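Local coordinates for Alpha/beta hydrolase family protein (Bacillus anthracis, PDB 3OOS) that probably acts as a hydrolase of the alpha/beta-hydrolase fold, although its natural substrate and the reaction it catalyses are not established, at residues L31-T41 with L189-L200. Sequence-based numbering, arbitrary orientation. Where two conformers were deposited one is given.
Sequences LYSEYNDNGNT and LPNSGKTVGNRL. With SO4 (sulfate ion), chain B.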
ATOM      1  N   LEU A  31       0.735  -4.041   2.951  1.00 10.78           N
ATOM      2  CA  LEU A  31       1.560  -5.160   3.396  1.00 10.87           C
ATOM      3  C   LEU A  31       1.562  -5.381   4.911  1.00 10.74           C
ATOM      4  O   LEU A  31       1.774  -6.504   5.372  1.00 11.18           O
ATOM      5  CB  LEU A  31       2.992  -5.006   2.878  1.00 11.02           C
ATOM      6  CG  LEU A  31       3.873  -6.252   2.943  1.00 11.36           C
ATOM      7  CD1 LEU A  31       3.232  -7.420   2.195  1.00 11.68           C
ATOM      8  CD2 LEU A  31       5.237  -5.929   2.378  1.00 11.81           C
ATOM      9  N   TYR A  32       1.332  -4.323   5.686  1.00 10.48           N
ATOM     10  CA  TYR A  32       1.368  -4.449   7.147  1.00 10.40           C
ATOM     11  C   TYR A  32       0.456  -3.466   7.874  1.00 10.32           C
ATOM     12  O   TYR A  32       0.877  -2.782   8.806  1.00 10.21           O
ATOM     13  CB  TYR A  32       2.812  -4.385   7.685  1.00 10.66           C
ATOM     14  CG  TYR A  32       3.713  -3.355   7.035  1.00 11.18           C
ATOM     15  CD1 TYR A  32       3.629  -2.006   7.382  1.00 11.40           C
ATOM     16  CD2 TYR A  32       4.669  -3.738   6.095  1.00 11.90           C
ATOM     17  CE1 TYR A  32       4.463  -1.063   6.794  1.00 12.80           C
ATOM     18  CE2 TYR A  32       5.512  -2.799   5.503  1.00 13.06           C
ATOM     19  CZ  TYR A  32       5.399  -1.464   5.855  1.00 12.96           C
ATOM     20  OH  TYR A  32       6.225  -0.528   5.272  1.00 14.85           O
ATOM     21  N   SER A  33      -0.801  -3.417   7.446  1.00 10.23           N
ATOM     22  CA  SER A  33      -1.802  -2.543   8.057  1.00 10.71           C
ATOM     23  C   SER A  33      -3.114  -3.278   8.271  1.00 10.56           C
ATOM     24  O   SER A  33      -3.461  -4.184   7.511  1.00 11.03           O
ATOM     25  CB  SER A  33      -2.068  -1.319   7.177  1.00 10.80           C
ATOM     26  OG  SER A  33      -0.891  -0.577   6.953  1.00 12.41           O
ATOM     27  N   GLU A  34      -3.848  -2.878   9.303  1.00 10.40           N
ATOM     28  CA  GLU A  34      -5.188  -3.414   9.518  1.00 10.51           C
ATOM     29  C   GLU A  34      -6.240  -2.317   9.469  1.00 10.37           C
ATOM     30  O   GLU A  34      -6.035  -1.223   9.985  1.00 10.52           O
ATOM     31  CB  GLU A  34      -5.276  -4.217  10.821  1.00 10.58           C
ATOM     32  CG  GLU A  34      -4.945  -3.441  12.093  1.00 11.29           C
ATOM     33  CD  GLU A  34      -4.863  -4.330  13.323  1.00 12.68           C
ATOM     34  OE1 GLU A  34      -5.191  -5.533  13.239  1.00 12.99           O
ATOM     35  OE2 GLU A  34      -4.468  -3.817  14.386  1.00 14.06           O
ATOM     36  N   TYR A  35      -7.363  -2.631   8.834  1.00 10.22           N
ATOM     37  CA  TYR A  35      -8.422  -1.672   8.566  1.00 10.27           C
ATOM     38  C   TYR A  35      -9.679  -1.958   9.382  1.00 10.28           C
ATOM     39  O   TYR A  35      -9.853  -3.051   9.922  1.00 10.29           O
ATOM     40  CB  TYR A  35      -8.781  -1.705   7.078  1.00 10.18           C
ATOM     41  CG  TYR A  35      -7.614  -1.498   6.140  1.00 10.54           C
ATOM     42  CD1 TYR A  35      -7.074  -0.227   5.941  1.00 11.14           C
ATOM     43  CD2 TYR A  35      -7.061  -2.568   5.436  1.00 10.55           C
ATOM     44  CE1 TYR A  35      -6.008  -0.027   5.073  1.00 12.00           C
ATOM     45  CE2 TYR A  35      -5.993  -2.379   4.563  1.00 12.05           C
ATOM     46  CZ  TYR A  35      -5.474  -1.106   4.389  1.00 12.14           C
ATOM     47  OH  TYR A  35      -4.423  -0.903   3.523  1.00 13.96           O
ATOM     48  N   ASN A  36     -10.547  -0.955   9.467  1.00 10.52           N
ATOM     49  CA  ASN A  36     -11.883  -1.121  10.030  1.00 10.94           C
ATOM     50  C   ASN A  36     -12.902  -0.449   9.108  1.00 11.08           C
ATOM     51  O   ASN A  36     -12.534   0.028   8.033  1.00 10.84           O
ATOM     52  CB  ASN A  36     -11.948  -0.589  11.468  1.00 11.15           C
ATOM     53  CG  ASN A  36     -11.604   0.885  11.571  1.00 11.69           C
ATOM     54  OD1 ASN A  36     -12.084   1.703  10.789  1.00 12.01           O
ATOM     55  ND2 ASN A  36     -10.778   1.234  12.556  1.00 12.74           N
ATOM     56  N   ASP A  37     -14.167  -0.404   9.519  1.00 11.58           N
ATOM     57  CA  ASP A  37     -15.229   0.076   8.627  1.00 12.01           C
ATOM     58  C   ASP A  37     -15.248   1.591   8.365  1.00 12.08           C
ATOM     59  O   ASP A  37     -16.120   2.083   7.649  1.00 12.01           O
ATOM     60  CB  ASP A  37     -16.608  -0.457   9.051  1.00 12.47           C
ATOM     61  CG  ASP A  37     -17.095   0.110  10.377  1.00 13.66           C
ATOM     62  OD1 ASP A  37     -16.439   0.996  10.964  1.00 14.73           O
ATOM     63  OD2 ASP A  37     -18.168  -0.337  10.831  1.00 16.24           O
ATOM     64  N   ASN A  38     -14.283   2.320   8.925  1.00 12.12           N
ATOM     65  CA  ASN A  38     -14.045   3.704   8.507  1.00 12.39           C
ATOM     66  C   ASN A  38     -13.471   3.756   7.096  1.00 12.02           C
ATOM     67  O   ASN A  38     -13.476   4.805   6.453  1.00 11.98           O
ATOM     68  CB  ASN A  38     -13.093   4.420   9.466  1.00 12.93           C
ATOM     69  CG  ASN A  38     -13.727   4.700  10.812  1.00 14.83           C
ATOM     70  OD1 ASN A  38     -13.233   4.252  11.846  1.00 18.76           O
ATOM     71  ND2 ASN A  38     -14.829   5.436  10.807  1.00 16.19           N
ATOM     72  N   GLY A  39     -12.979   2.612   6.627  1.00 11.54           N
ATOM     73  CA  GLY A  39     -12.324   2.532   5.330  1.00 11.17           C
ATOM     74  C   GLY A  39     -10.928   3.114   5.392  1.00 10.94           C
ATOM     75  O   GLY A  39     -10.258   3.043   6.422  1.00 11.03           O
ATOM     76  N   ASN A  40     -10.494   3.709   4.286  1.00 10.42           N
ATOM     77  CA  ASN A  40      -9.118   4.151   4.148  1.00 10.46           C
ATOM     78  C   ASN A  40      -9.013   5.236   3.081  1.00 10.29           C
ATOM     79  O   ASN A  40      -9.690   5.164   2.058  1.00 10.63           O
ATOM     80  CB  ASN A  40      -8.237   2.947   3.795  1.00 10.33           C
ATOM     81  CG  ASN A  40      -6.821   3.338   3.468  1.00 10.57           C
ATOM     82  OD1 ASN A  40      -6.454   3.438   2.298  1.00 11.25           O
ATOM     83  ND2 ASN A  40      -6.016   3.576   4.498  1.00 10.55           N
ATOM     84  N   THR A  41      -8.159   6.229   3.318  1.00 10.12           N
ATOM     85  CA  THR A  41      -8.097   7.414   2.454  1.00 10.11           C
ATOM     86  C   THR A  41      -7.439   7.171   1.091  1.00  9.93           C
ATOM     87  O   THR A  41      -7.671   7.932   0.152  1.00 10.29           O
ATOM     88  CB  THR A  41      -7.419   8.608   3.154  1.00 10.26           C
ATOM     89  OG1 THR A  41      -6.157   8.197   3.683  1.00 10.59           O
ATOM     90  CG2 THR A  41      -8.296   9.141   4.279  1.00 10.34           C
ATOM     91  N   LEU A 189     -10.958  13.352   7.637  1.00 16.48           N
ATOM     92  CA  LEU A 189     -11.538  12.290   6.820  1.00 15.73           C
ATOM     93  C   LEU A 189     -11.555  10.968   7.581  1.00 15.14           C
ATOM     94  O   LEU A 189     -10.651  10.708   8.379  1.00 15.11           O
ATOM     95  CB  LEU A 189     -10.752  12.130   5.511  1.00 15.69           C
ATOM     96  CG  LEU A 189     -10.691  13.336   4.564  1.00 15.83           C
ATOM     97  CD1 LEU A 189      -9.684  13.093   3.448  1.00 15.64           C
ATOM     98  CD2 LEU A 189     -12.065  13.670   3.985  1.00 16.39           C
ATOM     99  N   PRO A 190     -12.581  10.126   7.339  1.00 14.61           N
ATOM    100  CA  PRO A 190     -12.577   8.798   7.954  1.00 14.21           C
ATOM    101  C   PRO A 190     -11.385   7.987   7.449  1.00 13.47           C
ATOM    102  O   PRO A 190     -11.060   8.035   6.263  1.00 13.20           O
ATOM    103  CB  PRO A 190     -13.895   8.178   7.480  1.00 14.32           C
ATOM    104  CG  PRO A 190     -14.276   8.943   6.264  1.00 14.98           C
ATOM    105  CD  PRO A 190     -13.750  10.330   6.463  1.00 14.66           C
ATOM    106  N   ASN A 191     -10.731   7.267   8.352  1.00 12.95           N
ATOM    107  CA  ASN A 191      -9.531   6.523   8.000  1.00 12.63           C
ATOM    108  C   ASN A 191      -9.272   5.378   8.959  1.00 12.40           C
ATOM    109  O   ASN A 191      -9.691   5.413  10.119  1.00 12.70           O
ATOM    110  CB  ASN A 191      -8.311   7.456   7.967  1.00 12.61           C
ATOM    111  CG  ASN A 191      -7.182   6.927   7.089  1.00 12.70           C
ATOM    112  OD1 ASN A 191      -7.399   6.117   6.186  1.00 12.15           O
ATOM    113  ND2 ASN A 191      -5.969   7.404   7.343  1.00 14.42           N
ATOM    114  N   SER A 192      -8.593   4.359   8.444  1.00 12.28           N
ATOM    115  CA  SER A 192      -8.047   3.275   9.244  1.00 12.31           C
ATOM    116  C   SER A 192      -6.820   2.724   8.522  1.00 12.45           C
ATOM    117  O   SER A 192      -6.575   3.052   7.356  1.00 12.22           O
ATOM    118  CB  SER A 192      -9.092   2.178   9.475  1.00 12.14           C
ATOM    119  OG  SER A 192      -9.374   1.462   8.283  1.00 11.60           O
ATOM    120  N   GLY A 193      -6.047   1.894   9.218  1.00 12.85           N
ATOM    121  CA  GLY A 193      -4.843   1.303   8.646  1.00 13.37           C
ATOM    122  C   GLY A 193      -3.687   1.341   9.625  1.00 13.85           C
ATOM    123  O   GLY A 193      -2.613   1.856   9.300  1.00 14.93           O
ATOM    124  N   LYS A 194      -3.927   0.793  10.817  1.00 13.90           N
ATOM    125  CA  LYS A 194      -2.928   0.739  11.882  0.50 13.89           C
ATOM    126  C   LYS A 194      -1.854  -0.292  11.549  1.00 13.48           C
ATOM    127  O   LYS A 194      -2.155  -1.375  11.053  1.00 13.25           O
ATOM    128  CB  LYS A 194      -3.598   0.388  13.214  0.50 14.25           C
ATOM    129  CG  LYS A 194      -3.017   1.105  14.425  0.50 15.33           C
ATOM    130  CD  LYS A 194      -3.950   0.989  15.624  0.50 16.65           C
ATOM    131  CE  LYS A 194      -3.863  -0.385  16.271  0.50 17.26           C
ATOM    132  NZ  LYS A 194      -2.581  -0.568  17.006  0.50 17.67           N
ATOM    133  N   THR A 195      -0.600   0.055  11.823  1.00 13.02           N
ATOM    134  CA  THR A 195       0.519  -0.848  11.559  1.00 12.57           C
ATOM    135  C   THR A 195       0.356  -2.155  12.332  1.00 12.23           C
ATOM    136  O   THR A 195       0.045  -2.142  13.525  1.00 12.43           O
ATOM    137  CB  THR A 195       1.858  -0.194  11.928  1.00 12.72           C
ATOM    138  OG1 THR A 195       1.994   1.032  11.206  1.00 13.53           O
ATOM    139  CG2 THR A 195       3.024  -1.107  11.566  1.00 13.29           C
ATOM    140  N   VAL A 196       0.551  -3.274  11.636  1.00 11.60           N
ATOM    141  CA  VAL A 196       0.533  -4.597  12.262  1.00 11.51           C
ATOM    142  C   VAL A 196       1.974  -5.065  12.469  1.00 11.40           C
ATOM    143  O   VAL A 196       2.678  -5.386  11.507  1.00 11.34           O
ATOM    144  CB  VAL A 196      -0.281  -5.624  11.426  1.00 11.34           C
ATOM    145  CG1 VAL A 196      -0.249  -7.003  12.075  1.00 11.85           C
ATOM    146  CG2 VAL A 196      -1.722  -5.160  11.273  1.00 11.36           C
ATOM    147  N   GLY A 197       2.397  -5.094  13.731  1.00 11.32           N
ATOM    148  CA  GLY A 197       3.777  -5.411  14.106  1.00 11.43           C
ATOM    149  C   GLY A 197       4.313  -6.716  13.548  1.00 11.42           C
ATOM    150  O   GLY A 197       5.430  -6.754  13.031  1.00 11.47           O
ATOM    151  N   ASN A 198       3.520  -7.781  13.643  1.00 11.37           N
ATOM    152  CA  ASN A 198       3.930  -9.089  13.130  1.00 11.47           C
ATOM    153  C   ASN A 198       4.323  -9.014  11.662  1.00 11.18           C
ATOM    154  O   ASN A 198       5.312  -9.611  11.239  1.00 11.05           O
ATOM    155  CB  ASN A 198       2.805 -10.123  13.296  1.00 11.78           C
ATOM    156  CG  ASN A 198       2.705 -10.676  14.711  1.00 12.91           C
ATOM    157  OD1 ASN A 198       1.622 -11.077  15.150  1.00 14.85           O
ATOM    158  ND2 ASN A 198       3.825 -10.711  15.425  1.00 13.11           N
ATOM    159  N   ARG A 199       3.539  -8.261  10.896  1.00 10.87           N
ATOM    160  CA  ARG A 199       3.709  -8.182   9.454  1.00 10.74           C
ATOM    161  C   ARG A 199       4.840  -7.221   9.066  1.00 10.84           C
ATOM    162  O   ARG A 199       5.592  -7.490   8.126  1.00 11.03           O
ATOM    163  CB  ARG A 199       2.388  -7.791   8.786  1.00 10.46           C
ATOM    164  CG  ARG A 199       1.253  -8.807   8.986  1.00 10.28           C
ATOM    165  CD  ARG A 199       0.093  -8.530   8.026  1.00 10.19           C
ATOM    166  NE  ARG A 199       0.570  -8.595   6.647  1.00 10.35           N
ATOM    167  CZ  ARG A 199       0.512  -9.674   5.872  1.00 10.48           C
ATOM    168  NH1 ARG A 199      -0.059 -10.794   6.306  1.00  9.93           N
ATOM    169  NH2 ARG A 199       1.022  -9.621   4.649  1.00 11.28           N
ATOM    170  N   LEU A 200       4.957  -6.115   9.796  1.00 11.03           N
ATOM    171  CA  LEU A 200       6.049  -5.164   9.584  1.00 11.20           C
ATOM    172  C   LEU A 200       7.395  -5.812   9.892  1.00 11.58           C
ATOM    173  O   LEU A 200       8.346  -5.681   9.113  1.00 11.54           O
ATOM    174  CB  LEU A 200       5.860  -3.904  10.436  1.00 11.27           C
ATOM    175  CG  LEU A 200       7.017  -2.893  10.416  1.00 11.44           C
ATOM    176  CD1 LEU A 200       7.206  -2.282   9.021  1.00 11.47           C
ATOM    177  CD2 LEU A 200       6.799  -1.803  11.458  1.00 12.42           C
TER
HETATM  178  S   SO4 B 278       4.292   2.383   4.313  0.80 18.93           S
HETATM  179  O1  SO4 B 278       5.198   1.930   5.363  0.80 20.01           O
HETATM  180  O2  SO4 B 278       4.815   3.607   3.723  0.80 18.57           O
HETATM  181  O3  SO4 B 278       4.166   1.337   3.304  0.80 16.84           O
HETATM  182  O4  SO4 B 278       2.979   2.646   4.899  0.80 19.88           O
HETATM  183  O   HOH W   1       0.859   0.920   8.525  1.00 31.61           O
HETATM  184  O   HOH W   2      -1.857  -3.442  15.071  1.00 22.34           O
HETATM  185  O   HOH W   3      -9.853   4.124  12.527  1.00 21.28           O
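Ser192 OG bridges the two ends of the type I turn 36-39, donating to Gly39 O at 2.6 Å and accepting from Asn36 N at 2.9 Å. Its position between backbone N and carbonyl carbon (chi1 70°) aims the hydroxyl into this turn, where Asn36 OD1 accepts from Asn38 N in the carbonyl plane, an Asx turn. Ser192 O is bound by Asn40 ND2 at 3.0 Å, nearly in line with the C=O bond. Asn191 OD1 takes Thr41 N at 3.0 Å from above its amide plane.

Further along, Glu34 and Lys194 form an antiparallel hydrogen-bonded pair: Glu34 N to Lys194 O is sound (2.9 Å, 156°), Lys194 N to Glu34 O weak. Gly193 and Lys194 both face Glu34, a classic bulge. Val196, at the N-cap of helix 197-207, donates its N to Tyr32 O, and its CG2 packs on Glu34 CB. Leu200 CD1 sits over the Tyr32 ring, 3.7 Å from its centroid and 10° off the normal: a CH-pi contact. Tyr32 OH donates at 2.7 Å to O1 of a sulfate, probably from the crystallisation liquor, also bound by Ser99 of a possible nucleophile elbow.

Arg199 NE reaches Leu31 O at 2.7 Å, in its guanidinium plane; NH1 donates to Lys58 O, NH2 to Thr77 OG1, and Gly61 N to Glu34 OE1. The ribbon thus ties helix 197-207 to the loop after strand 25-28, with Tyr32 against helix 100-112 and Tyr35 on strand 51-55.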